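Local coordinates for protein Xaa-Pro dipeptidase (Lactobacillus brevis, PDB 3I7M) that probably acts as a manganese-dependent metallopeptidase that cleaves Xaa-Pro dipeptides, this chain being its N-terminal domain, at residues Leu23-Thr28 with Lys106-Val111; Glu7-Trp12 with Ser132-Met137; Val47-Gln52 with Lys93-Asn98; Phe55-Ala60 with Ile76-His81. All blocks are in the same frame, centred on the assembly; numbering follows the deposited sequence. Where two conformers were deposited one is given.

Interaction 1 of 4, residues Leu23-Thr28 with Lys106-Val111; sequences LSNPKT and KGQLQV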
# COMPACT_ATOMS: atom_id res chain seq x y z
N LEU A 23 -0.47 1.09 -2.63
CA LEU A 23 0.58 1.78 -3.43
C LEU A 23 1.87 0.97 -3.35
O LEU A 23 2.30 0.58 -2.23
CB LEU A 23 0.79 3.16 -2.87
CG LEU A 23 -0.44 4.06 -2.96
CD1 LEU A 23 -0.06 5.40 -2.30
CD2 LEU A 23 -1.00 4.24 -4.36
N SER A 24 2.39 0.67 -4.53
CA SER A 24 3.60 -0.17 -4.69
C SER A 24 4.70 0.48 -5.48
O SER A 24 5.80 -0.12 -5.57
CB SER A 24 3.17 -1.49 -5.38
OG SER A 24 2.53 -1.21 -6.63
N ASN A 25 4.43 1.57 -6.19
CA ASN A 25 5.43 2.18 -7.06
C ASN A 25 6.45 2.90 -6.18
O ASN A 25 6.06 3.79 -5.48
CB ASN A 25 4.74 3.11 -8.08
CG ASN A 25 5.65 3.70 -9.09
OD1 ASN A 25 6.90 3.61 -8.99
ND2 ASN A 25 5.07 4.26 -10.11
N PRO A 26 7.74 2.49 -6.25
CA PRO A 26 8.69 3.18 -5.36
C PRO A 26 8.71 4.70 -5.62
O PRO A 26 8.98 5.45 -4.69
CB PRO A 26 10.03 2.57 -5.72
CG PRO A 26 9.73 1.28 -6.43
CD PRO A 26 8.35 1.39 -7.01
N LYS A 27 8.47 5.13 -6.84
CA LYS A 27 8.41 6.60 -7.14
C LYS A 27 7.26 7.25 -6.43
O LYS A 27 7.36 8.38 -5.94
CB LYS A 27 8.31 6.84 -8.62
CG LYS A 27 9.53 6.39 -9.47
CD LYS A 27 10.75 7.33 -9.35
CE LYS A 27 12.00 6.73 -10.07
NZ LYS A 27 13.29 7.51 -9.86
N THR A 28 6.11 6.57 -6.33
CA THR A 28 5.00 7.11 -5.59
C THR A 28 5.30 7.17 -4.10
O THR A 28 5.01 8.16 -3.43
CB THR A 28 3.76 6.23 -5.81
OG1 THR A 28 3.55 6.18 -7.21
CG2 THR A 28 2.54 6.81 -5.10
N LYS A 106 -1.76 0.11 -11.42
CA LYS A 106 -1.72 -0.99 -12.38
C LYS A 106 -0.61 -0.86 -13.39
O LYS A 106 -0.15 -1.84 -13.97
CB LYS A 106 -3.05 -1.12 -13.13
CG LYS A 106 -4.13 -1.51 -12.19
CD LYS A 106 -5.46 -1.92 -12.90
CE LYS A 106 -6.46 -2.57 -11.94
NZ LYS A 106 -7.78 -2.98 -12.68
N GLY A 107 -0.14 0.35 -13.70
CA GLY A 107 0.97 0.50 -14.62
C GLY A 107 2.27 -0.06 -14.12
O GLY A 107 3.17 -0.36 -14.93
N GLN A 108 2.42 -0.23 -12.82
CA GLN A 108 3.65 -0.70 -12.19
C GLN A 108 3.50 -2.07 -11.55
O GLN A 108 4.48 -2.83 -11.57
CB GLN A 108 4.16 0.36 -11.18
CG GLN A 108 5.44 -0.04 -10.45
CD GLN A 108 5.26 -0.87 -9.23
OE1 GLN A 108 6.25 -1.52 -8.74
NE2 GLN A 108 4.14 -0.78 -8.68
N LEU A 109 2.39 -2.39 -10.91
CA LEU A 109 2.29 -3.60 -10.07
C LEU A 109 2.27 -4.83 -10.97
O LEU A 109 1.47 -4.90 -11.92
CB LEU A 109 1.06 -3.51 -9.19
CG LEU A 109 0.95 -4.64 -8.17
CD1 LEU A 109 2.13 -4.66 -7.21
CD2 LEU A 109 -0.37 -4.57 -7.42
N GLN A 110 3.08 -5.81 -10.65
CA GLN A 110 3.13 -7.04 -11.39
C GLN A 110 1.93 -7.92 -11.06
O GLN A 110 1.45 -7.93 -9.94
CB GLN A 110 4.40 -7.77 -11.05
CG GLN A 110 5.64 -6.96 -11.33
CD GLN A 110 6.17 -6.28 -10.10
OE1 GLN A 110 5.48 -5.82 -9.25
NE2 GLN A 110 7.51 -6.24 -10.02
N VAL A 111 1.43 -8.63 -12.06
CA VAL A 111 0.25 -9.50 -11.92
C VAL A 111 0.42 -10.42 -10.71
O VAL A 111 -0.53 -10.65 -9.97
CB VAL A 111 -0.05 -10.25 -13.19
CG1 VAL A 111 -1.17 -11.25 -12.97
CG2 VAL A 111 -0.53 -9.34 -14.35
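Ser24 and Gln108 share the one hydrogen bond that joins the two segments. Gln108 NE2 donates to Ser24 OG at 2.6 Å. The bond is short but bent, with an N-H...O angle of 132°. OG lies almost in the plane of the Gln108 amide. The Gln108 chain turns at chi2 (-86°), and this swings CD toward the turn at Ser24 and Asn25.

The remaining contact across the segments is packing. Gln108 CG sits 4.0 Å from Asn25 CG, and Gln108 CD lies 3.7 Å from Asn25 CA. The two side chains cross obliquely, yet their amide planes are only 17° apart. Farther along, Gln108 OE1 approaches Pro26 CD at 4.0 Å. Leu109 also touches the serine: its CD1 lies 3.5 Å from Ser24 OG. An alanine in place of Gln108 would probably leave Ser24 OG without this donor and open a gap beside Asn25 and Pro26.

A separate set of polar bonds fixes the turn itself. Asn25 OD1 accepts from Lys27 N at 3.1 Å, with the donor well above the carbonyl plane. Glu105, just before the second segment, takes the backbone N-H groups of Ser24 and Asn25 on OE1. Its OE2 bonds Thr28 OG1.

Asn25 is thus the N-cap of helix 26-33. The contact joins the loops that follow two neighbouring parallel strands, 20-23 and 101-104, at the C-terminal ends of these inner strands of the sheet in a creatinase/prolidase N-terminal domain.

Interaction 2 of 4, residues Glu7-Trp12 with Ser132-Met137; sequences EQIQQW and SFIEHM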
# COMPACT_ATOMS: atom_id res chain seq x y z
N GLU A 7 -4.04 12.86 2.57
CA GLU A 7 -5.50 13.11 2.61
C GLU A 7 -6.14 13.18 1.21
O GLU A 7 -7.28 12.73 1.02
CB GLU A 7 -5.86 14.36 3.48
CG GLU A 7 -5.39 14.23 4.92
CD GLU A 7 -5.43 15.55 5.72
OE1 GLU A 7 -5.23 16.65 5.16
OE2 GLU A 7 -5.60 15.44 6.95
N GLN A 8 -5.43 13.71 0.21
CA GLN A 8 -5.90 13.66 -1.13
C GLN A 8 -6.11 12.22 -1.62
O GLN A 8 -7.12 11.94 -2.28
CB GLN A 8 -4.94 14.38 -2.08
CG GLN A 8 -4.89 15.91 -1.91
CD GLN A 8 -3.83 16.53 -2.83
OE1 GLN A 8 -3.94 16.47 -4.04
NE2 GLN A 8 -2.80 17.12 -2.25
N ILE A 9 -5.17 11.33 -1.30
CA ILE A 9 -5.36 9.92 -1.69
C ILE A 9 -6.48 9.27 -0.94
O ILE A 9 -7.23 8.48 -1.52
CB ILE A 9 -4.05 9.14 -1.53
CG1 ILE A 9 -3.03 9.72 -2.50
CG2 ILE A 9 -4.20 7.67 -1.96
CD1 ILE A 9 -1.60 9.37 -2.21
N GLN A 10 -6.59 9.58 0.34
CA GLN A 10 -7.70 9.04 1.10
C GLN A 10 -9.02 9.48 0.51
O GLN A 10 -9.95 8.69 0.38
CB GLN A 10 -7.56 9.49 2.57
CG GLN A 10 -8.75 9.15 3.37
CD GLN A 10 -8.48 9.41 4.83
OE1 GLN A 10 -8.49 10.56 5.27
NE2 GLN A 10 -8.15 8.36 5.57
N GLN A 11 -9.08 10.75 0.13
CA GLN A 11 -10.31 11.28 -0.44
C GLN A 11 -10.69 10.58 -1.75
O GLN A 11 -11.85 10.22 -2.01
CB GLN A 11 -10.18 12.81 -0.63
CG GLN A 11 -11.40 13.47 -1.21
CD GLN A 11 -11.14 14.90 -1.62
OE1 GLN A 11 -10.82 15.18 -2.79
NE2 GLN A 11 -11.28 15.81 -0.67
N TRP A 12 -9.67 10.38 -2.58
CA TRP A 12 -9.84 9.70 -3.87
C TRP A 12 -10.37 8.30 -3.63
O TRP A 12 -11.27 7.84 -4.31
CB TRP A 12 -8.50 9.69 -4.66
CG TRP A 12 -8.57 9.05 -6.00
CD1 TRP A 12 -8.74 9.66 -7.19
CD2 TRP A 12 -8.50 7.62 -6.31
NE1 TRP A 12 -8.74 8.74 -8.21
CE2 TRP A 12 -8.62 7.48 -7.69
CE3 TRP A 12 -8.29 6.47 -5.53
CZ2 TRP A 12 -8.58 6.24 -8.32
CZ3 TRP A 12 -8.29 5.26 -6.13
CH2 TRP A 12 -8.45 5.13 -7.53
N SER A 132 -3.29 7.09 -13.03
CA SER A 132 -3.48 8.41 -13.60
C SER A 132 -3.58 9.49 -12.51
O SER A 132 -3.03 10.62 -12.66
CB SER A 132 -4.73 8.42 -14.46
OG SER A 132 -5.00 9.72 -14.90
N PHE A 133 -4.33 9.21 -11.43
CA PHE A 133 -4.50 10.15 -10.31
C PHE A 133 -3.10 10.52 -9.70
O PHE A 133 -2.74 11.71 -9.48
CB PHE A 133 -5.44 9.65 -9.25
CG PHE A 133 -5.58 10.59 -8.04
CD1 PHE A 133 -6.44 11.68 -8.07
CD2 PHE A 133 -4.87 10.39 -6.88
CE1 PHE A 133 -6.54 12.55 -6.98
CE2 PHE A 133 -4.98 11.23 -5.80
CZ PHE A 133 -5.82 12.32 -5.85
N ILE A 134 -2.28 9.50 -9.46
CA ILE A 134 -0.95 9.73 -8.91
C ILE A 134 -0.13 10.55 -9.93
O ILE A 134 0.66 11.43 -9.54
CB ILE A 134 -0.24 8.39 -8.58
CG1 ILE A 134 -0.93 7.61 -7.45
CG2 ILE A 134 1.29 8.67 -8.35
CD1 ILE A 134 -1.16 8.33 -6.14
N GLU A 135 -0.24 10.24 -11.22
CA GLU A 135 0.53 10.91 -12.30
C GLU A 135 0.26 12.42 -12.26
O GLU A 135 1.17 13.27 -12.48
CB GLU A 135 0.05 10.38 -13.67
CG GLU A 135 1.08 9.71 -14.56
CD GLU A 135 0.48 8.60 -15.46
OE1 GLU A 135 1.21 7.63 -15.80
OE2 GLU A 135 -0.71 8.69 -15.86
N HIS A 136 -1.01 12.79 -12.00
CA HIS A 136 -1.47 14.20 -12.03
C HIS A 136 -1.27 14.98 -10.77
O HIS A 136 -1.40 16.21 -10.79
CB HIS A 136 -2.95 14.35 -12.44
CG HIS A 136 -3.25 13.74 -13.76
ND1 HIS A 136 -4.45 13.12 -14.04
CD2 HIS A 136 -2.48 13.60 -14.87
CE1 HIS A 136 -4.42 12.66 -15.28
NE2 HIS A 136 -3.23 12.93 -15.80
N MSE A 137 -0.96 14.33 -9.66
CA MSE A 137 -0.46 15.05 -8.51
C MSE A 137 1.07 14.86 -8.52
O MSE A 137 1.85 15.75 -8.85
CB MSE A 137 -1.07 14.51 -7.22
CG MSE A 137 -0.33 13.32 -6.69
SE MSE A 137 -1.19 12.17 -5.35
CE MSE A 137 -1.51 13.43 -3.92
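Phe133 reaches across to Trp12 and carries the largest share of the contact. Trp12 CB stands over the face of the Phe133 ring, 4.0 Å from its centre, in a CH-pi contact. The five-membered ring of Trp12 follows, with its centroid 4.2 Å from that of Phe133. The planes meet at 36°, so the pair is oblique. Trp12 NE1 comes within 3.6 Å of Phe133 CB. Trp12 CG is anti to its backbone N (chi1 -179°), which carries CG toward Phe133 CG. The two side chains slide past each other in opposite directions.

The axes of the pieces 7-12 and 132-136 run roughly antiparallel, at 152°, and approach to 11.7 Å. They bring the first and last helices of the chain together as a helix pair packed beside the sheet of this creatinase/prolidase N-terminal domain.

Ile9 fills the side nearer the core. Its CG1 touches the edge of the Phe133 ring at CE2, 4.1 Å away. The same carbon lies 4.2 Å from SE of Met137, which is present as selenomethionine and crosses Ile9 at about a right angle. Ile9 CD1 meets Ile134 CD1, methyl to methyl, at 4.1 Å. Behind Ile9 are Leu32 of helix 26-33 and Val48 of strand 45-48. Toward the outside, Gln8 passes alongside Met137 in the opposite sense, and its OE1 lies 3.9 Å from Met137 CE.

Interaction 3 of 4, residues Val47-Gln52 with Lys93-Asn98; sequences VVFPDQ and KQRHVN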
# COMPACT_ATOMS: atom_id res chain seq x y z
N VAL A 47 -0.31 1.58 2.26
CA VAL A 47 -1.73 1.25 2.21
C VAL A 47 -2.52 2.38 2.78
O VAL A 47 -2.26 2.85 3.87
CB VAL A 47 -2.03 -0.02 2.97
CG1 VAL A 47 -3.54 -0.33 2.98
CG2 VAL A 47 -1.16 -1.16 2.36
N VAL A 48 -3.47 2.85 1.99
CA VAL A 48 -4.27 4.02 2.34
C VAL A 48 -5.76 3.59 2.41
O VAL A 48 -6.26 2.79 1.61
CB VAL A 48 -4.15 5.12 1.28
CG1 VAL A 48 -5.05 6.40 1.56
CG2 VAL A 48 -2.69 5.54 1.06
N PHE A 49 -6.47 4.09 3.44
CA PHE A 49 -7.87 3.78 3.64
C PHE A 49 -8.68 5.03 3.47
O PHE A 49 -8.18 6.14 3.63
CB PHE A 49 -8.08 3.22 5.06
CG PHE A 49 -7.34 1.94 5.31
CD1 PHE A 49 -7.84 0.74 4.86
CD2 PHE A 49 -6.11 1.94 5.95
CE1 PHE A 49 -7.18 -0.47 5.05
CE2 PHE A 49 -5.41 0.75 6.17
CZ PHE A 49 -5.93 -0.48 5.70
N PRO A 50 -9.97 4.83 3.23
CA PRO A 50 -10.81 6.02 3.01
C PRO A 50 -11.14 6.78 4.27
O PRO A 50 -11.48 7.99 4.20
CB PRO A 50 -12.08 5.44 2.44
CG PRO A 50 -12.14 4.01 2.83
CD PRO A 50 -10.64 3.59 2.89
N ASP A 51 -11.05 6.10 5.40
CA ASP A 51 -11.60 6.64 6.64
C ASP A 51 -10.78 6.34 7.89
O ASP A 51 -11.27 6.46 9.04
CB ASP A 51 -13.03 6.12 6.77
CG ASP A 51 -13.08 4.62 6.91
OD1 ASP A 51 -12.01 3.95 6.73
OD2 ASP A 51 -14.22 4.12 7.15
N GLN A 52 -9.50 6.03 7.71
CA GLN A 52 -8.62 5.73 8.84
C GLN A 52 -7.19 5.84 8.39
O GLN A 52 -6.96 6.05 7.20
CB GLN A 52 -8.96 4.36 9.44
CG GLN A 52 -8.70 3.18 8.52
CD GLN A 52 -8.86 1.84 9.21
OE1 GLN A 52 -8.10 1.50 10.16
NE2 GLN A 52 -9.82 1.09 8.79
N LYS A 93 -6.89 -6.74 8.09
CA LYS A 93 -7.90 -7.40 8.92
C LYS A 93 -7.94 -6.84 10.36
O LYS A 93 -9.06 -6.64 10.91
CB LYS A 93 -7.72 -8.93 8.80
CG LYS A 93 -8.04 -9.47 7.36
CD LYS A 93 -7.54 -10.90 7.12
CE LYS A 93 -7.77 -11.38 5.70
NZ LYS A 93 -7.30 -12.81 5.52
N GLN A 94 -6.80 -6.46 10.93
CA GLN A 94 -6.74 -5.82 12.27
C GLN A 94 -7.43 -4.48 12.30
O GLN A 94 -7.91 -4.03 13.37
CB GLN A 94 -5.30 -5.57 12.67
CG GLN A 94 -4.55 -6.79 13.04
CD GLN A 94 -3.07 -6.50 13.31
OE1 GLN A 94 -2.66 -5.36 13.63
NE2 GLN A 94 -2.26 -7.54 13.22
N ARG A 95 -7.51 -3.83 11.12
CA ARG A 95 -8.09 -2.52 10.97
C ARG A 95 -9.56 -2.63 10.56
O ARG A 95 -10.19 -1.64 10.19
CB ARG A 95 -7.27 -1.71 9.93
CG ARG A 95 -6.00 -1.25 10.54
CD ARG A 95 -5.07 -0.67 9.47
NE ARG A 95 -3.91 -0.02 10.01
CZ ARG A 95 -2.84 -0.65 10.47
NH1 ARG A 95 -2.74 -1.99 10.44
NH2 ARG A 95 -1.79 0.06 10.91
N HIS A 96 -10.10 -3.83 10.69
CA HIS A 96 -11.52 -4.12 10.48
C HIS A 96 -11.99 -3.89 9.07
O HIS A 96 -13.15 -3.52 8.83
CB HIS A 96 -12.37 -3.34 11.50
CG HIS A 96 -11.88 -3.48 12.90
ND1 HIS A 96 -11.88 -4.69 13.57
CD2 HIS A 96 -11.28 -2.60 13.74
CE1 HIS A 96 -11.35 -4.53 14.77
NE2 HIS A 96 -10.97 -3.27 14.90
N VAL A 97 -11.10 -4.16 8.10
CA VAL A 97 -11.41 -4.03 6.71
C VAL A 97 -11.41 -5.39 6.06
O VAL A 97 -10.43 -6.16 6.15
CB VAL A 97 -10.41 -3.09 5.99
CG1 VAL A 97 -10.63 -3.19 4.46
CG2 VAL A 97 -10.50 -1.67 6.54
N ASN A 98 -12.53 -5.73 5.42
CA ASN A 98 -12.64 -6.91 4.57
C ASN A 98 -12.78 -6.33 3.20
O ASN A 98 -13.89 -5.94 2.80
CB ASN A 98 -13.86 -7.76 4.94
CG ASN A 98 -14.07 -8.96 4.00
OD1 ASN A 98 -13.19 -9.36 3.24
ND2 ASN A 98 -15.26 -9.56 4.10
O HOH W 1 -5.59 2.44 10.27
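Phe49 meets both Arg95 and Val97 with its ring. CE2 lies 3.6 Å from Arg95 CD, so the methylene part of the arginine does the touching. The Phe49 ring and the guanidinium are turned nearly parallel, 7° apart. CE1, on the other side of CZ, packs on Val97 CG2 at 3.8 Å.

Farther along, Gln52 uses both ends of its amide. Its CG lies between the backbone N and the carbonyl carbon (chi1 65°), and the extended chain beyond carries the amide to Arg95. NE2 donates to Arg95 O at 3.1 Å in an almost straight bond of 175°, with the acceptor in the amide plane. NE2 also lies 3.6 Å from Val97 CG2. OE1 rests 3.3 Å from Arg95 CB. A water 2.7 Å from Gln52 OE1 can donate to it and accepts from Arg95 NE at 3.0 Å. The NE2 bond and this water would probably keep the amide from turning over. At the far end of the guanidinium, Arg95 NH1 bonds Gln91 OE1 of helix 84-94.

His96, at positive phi, is the C-prime residue of a Schellman motif. The contact ties the loop after strand 45-48 to the Schellman turn that ends helix 84-94.

Interaction 4 of 4, residues Phe55-Ala60 with Ile76-His81; sequences FIFAPA and IGYLDH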
# COMPACT_ATOMS: atom_id res chain seq x y z
N PHE A 55 -0.73 2.90 6.57
CA PHE A 55 0.47 2.29 7.11
C PHE A 55 1.42 1.99 5.96
O PHE A 55 1.02 1.88 4.79
CB PHE A 55 0.21 1.05 7.93
CG PHE A 55 -0.32 -0.13 7.20
CD1 PHE A 55 0.51 -1.09 6.62
CD2 PHE A 55 -1.69 -0.34 7.13
CE1 PHE A 55 -0.00 -2.18 5.95
CE2 PHE A 55 -2.24 -1.43 6.51
CZ PHE A 55 -1.38 -2.39 5.92
N ILE A 56 2.69 1.84 6.27
CA ILE A 56 3.70 1.35 5.35
C ILE A 56 4.09 -0.06 5.77
O ILE A 56 4.19 -0.38 6.97
CB ILE A 56 4.92 2.26 5.29
CG1 ILE A 56 4.50 3.52 4.61
CG2 ILE A 56 6.10 1.62 4.57
CD1 ILE A 56 5.61 4.59 4.62
N PHE A 57 4.34 -0.93 4.79
CA PHE A 57 4.81 -2.30 5.01
C PHE A 57 6.11 -2.45 4.24
O PHE A 57 6.22 -2.04 3.08
CB PHE A 57 3.79 -3.31 4.50
CG PHE A 57 4.12 -4.69 4.84
CD1 PHE A 57 3.70 -5.26 6.04
CD2 PHE A 57 4.87 -5.49 3.97
CE1 PHE A 57 4.05 -6.58 6.37
CE2 PHE A 57 5.19 -6.81 4.36
CZ PHE A 57 4.76 -7.28 5.55
N ALA A 58 7.19 -2.94 4.89
CA ALA A 58 8.49 -2.93 4.32
C ALA A 58 9.34 -4.04 4.83
O ALA A 58 9.06 -4.58 5.89
CB ALA A 58 9.20 -1.61 4.62
N PRO A 59 10.45 -4.36 4.16
CA PRO A 59 11.44 -5.26 4.76
C PRO A 59 11.94 -4.68 6.07
O PRO A 59 12.11 -3.48 6.20
CB PRO A 59 12.51 -5.39 3.70
CG PRO A 59 11.81 -4.88 2.35
CD PRO A 59 10.86 -3.87 2.81
N ALA A 60 12.16 -5.56 7.05
CA ALA A 60 12.56 -5.15 8.39
C ALA A 60 13.74 -4.18 8.42
O ALA A 60 13.71 -3.22 9.19
CB ALA A 60 12.86 -6.37 9.22
N ILE A 76 5.42 -1.33 9.38
CA ILE A 76 5.41 -2.70 9.74
C ILE A 76 6.46 -3.42 8.92
O ILE A 76 6.47 -3.35 7.70
CB ILE A 76 4.02 -3.38 9.45
CG1 ILE A 76 2.91 -2.68 10.25
CG2 ILE A 76 4.03 -4.85 9.77
CD1 ILE A 76 2.34 -1.50 9.56
N GLY A 77 7.37 -4.08 9.59
CA GLY A 77 8.39 -4.81 8.89
C GLY A 77 8.18 -6.29 8.82
O GLY A 77 7.41 -6.88 9.62
N TYR A 78 8.86 -6.88 7.89
CA TYR A 78 8.87 -8.33 7.76
C TYR A 78 10.25 -8.84 7.51
O TYR A 78 11.10 -8.23 6.84
CB TYR A 78 7.88 -8.83 6.69
CG TYR A 78 8.37 -8.81 5.27
CD1 TYR A 78 8.72 -9.94 4.61
CD2 TYR A 78 8.40 -7.60 4.56
CE1 TYR A 78 9.17 -9.96 3.34
CE2 TYR A 78 8.85 -7.61 3.24
CZ TYR A 78 9.19 -8.77 2.63
OH TYR A 78 9.59 -8.77 1.30
N LEU A 79 10.49 -10.07 8.02
CA LEU A 79 11.77 -10.75 7.85
C LEU A 79 11.77 -11.59 6.61
O LEU A 79 10.71 -11.94 6.12
CB LEU A 79 12.12 -11.56 9.11
CG LEU A 79 12.37 -10.60 10.29
CD1 LEU A 79 12.13 -11.37 11.63
CD2 LEU A 79 13.72 -10.00 10.26
N ASP A 80 12.98 -11.92 6.13
CA ASP A 80 13.20 -12.41 4.77
C ASP A 80 12.41 -13.69 4.46
O ASP A 80 12.07 -13.94 3.29
CB ASP A 80 14.72 -12.62 4.50
CG ASP A 80 15.49 -11.29 4.40
OD1 ASP A 80 14.83 -10.23 4.29
OD2 ASP A 80 16.75 -11.30 4.40
N HIS A 81 12.14 -14.50 5.49
CA HIS A 81 11.49 -15.78 5.26
C HIS A 81 10.00 -15.79 5.69
O HIS A 81 9.31 -16.80 5.57
CB HIS A 81 12.29 -16.89 5.91
CG HIS A 81 13.72 -16.95 5.43
ND1 HIS A 81 14.05 -17.39 4.17
CD2 HIS A 81 14.88 -16.60 6.03
CE1 HIS A 81 15.37 -17.31 4.02
NE2 HIS A 81 15.89 -16.84 5.14
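Ile76 O is gripped twice by the neighbouring strand. Ala58 N donates to it at 2.9 Å, and Phe57 CA makes a C-H...O contact with it at 3.3 Å. Strands 55-59 and 75-78 are parallel neighbours, joined through helix 63-67 in a beta-alpha-beta crossover. Ala58 O is held in the same way, by Tyr78 N at 3.1 Å and by a C-H...O contact from Gly77 CA. Ile76 N donates back to Ile56 O.

The side chains of Phe57 and Ile76 share one face of the sheet. Phe57 CG is anti to its backbone N (chi1 -173°). Beyond it, CD1 meets Ile76 CG2 at 3.8 Å, and CZ meets Tyr78 CB at 3.7 Å. The Phe57 and Tyr78 rings are nearly parallel, 14° apart, but slid so that they barely overlap. Helix 84-94 packs on Phe57, and Tyr78 OH bonds Val43 N. An alanine in place of Phe57 would probably open a gap between Ile76 and Tyr78 and leave the tyrosine ring without this aromatic neighbour. At the strand's start, Phe55 CD1 lies 3.5 Å from Ile76 CD1. Where the pairing ends, Ala60 N donates to Tyr78 O at 2.9 Å.

In the fold
From the N terminus, helix 5-15 opens interaction 2, which the last helix closes, so this contact encloses all the others. Interaction 1 comes next, between the turn before helix 26-33 and the loop before helix 111-118. Within it lies interaction 3, from the end of strand 45-48 to the end of helix 84-94. Interaction 4 is innermost and pairs strands 55-59 and 75-78. The four loops nest and none cross. Neighbours touch: Gln10 NE2 probably bonds Phe49 O between interactions 2 and 3, and Thr28 packs on Ile134 between 1 and 2. Val47 pairs with Phe55, linking 3 and 4 within one sheet.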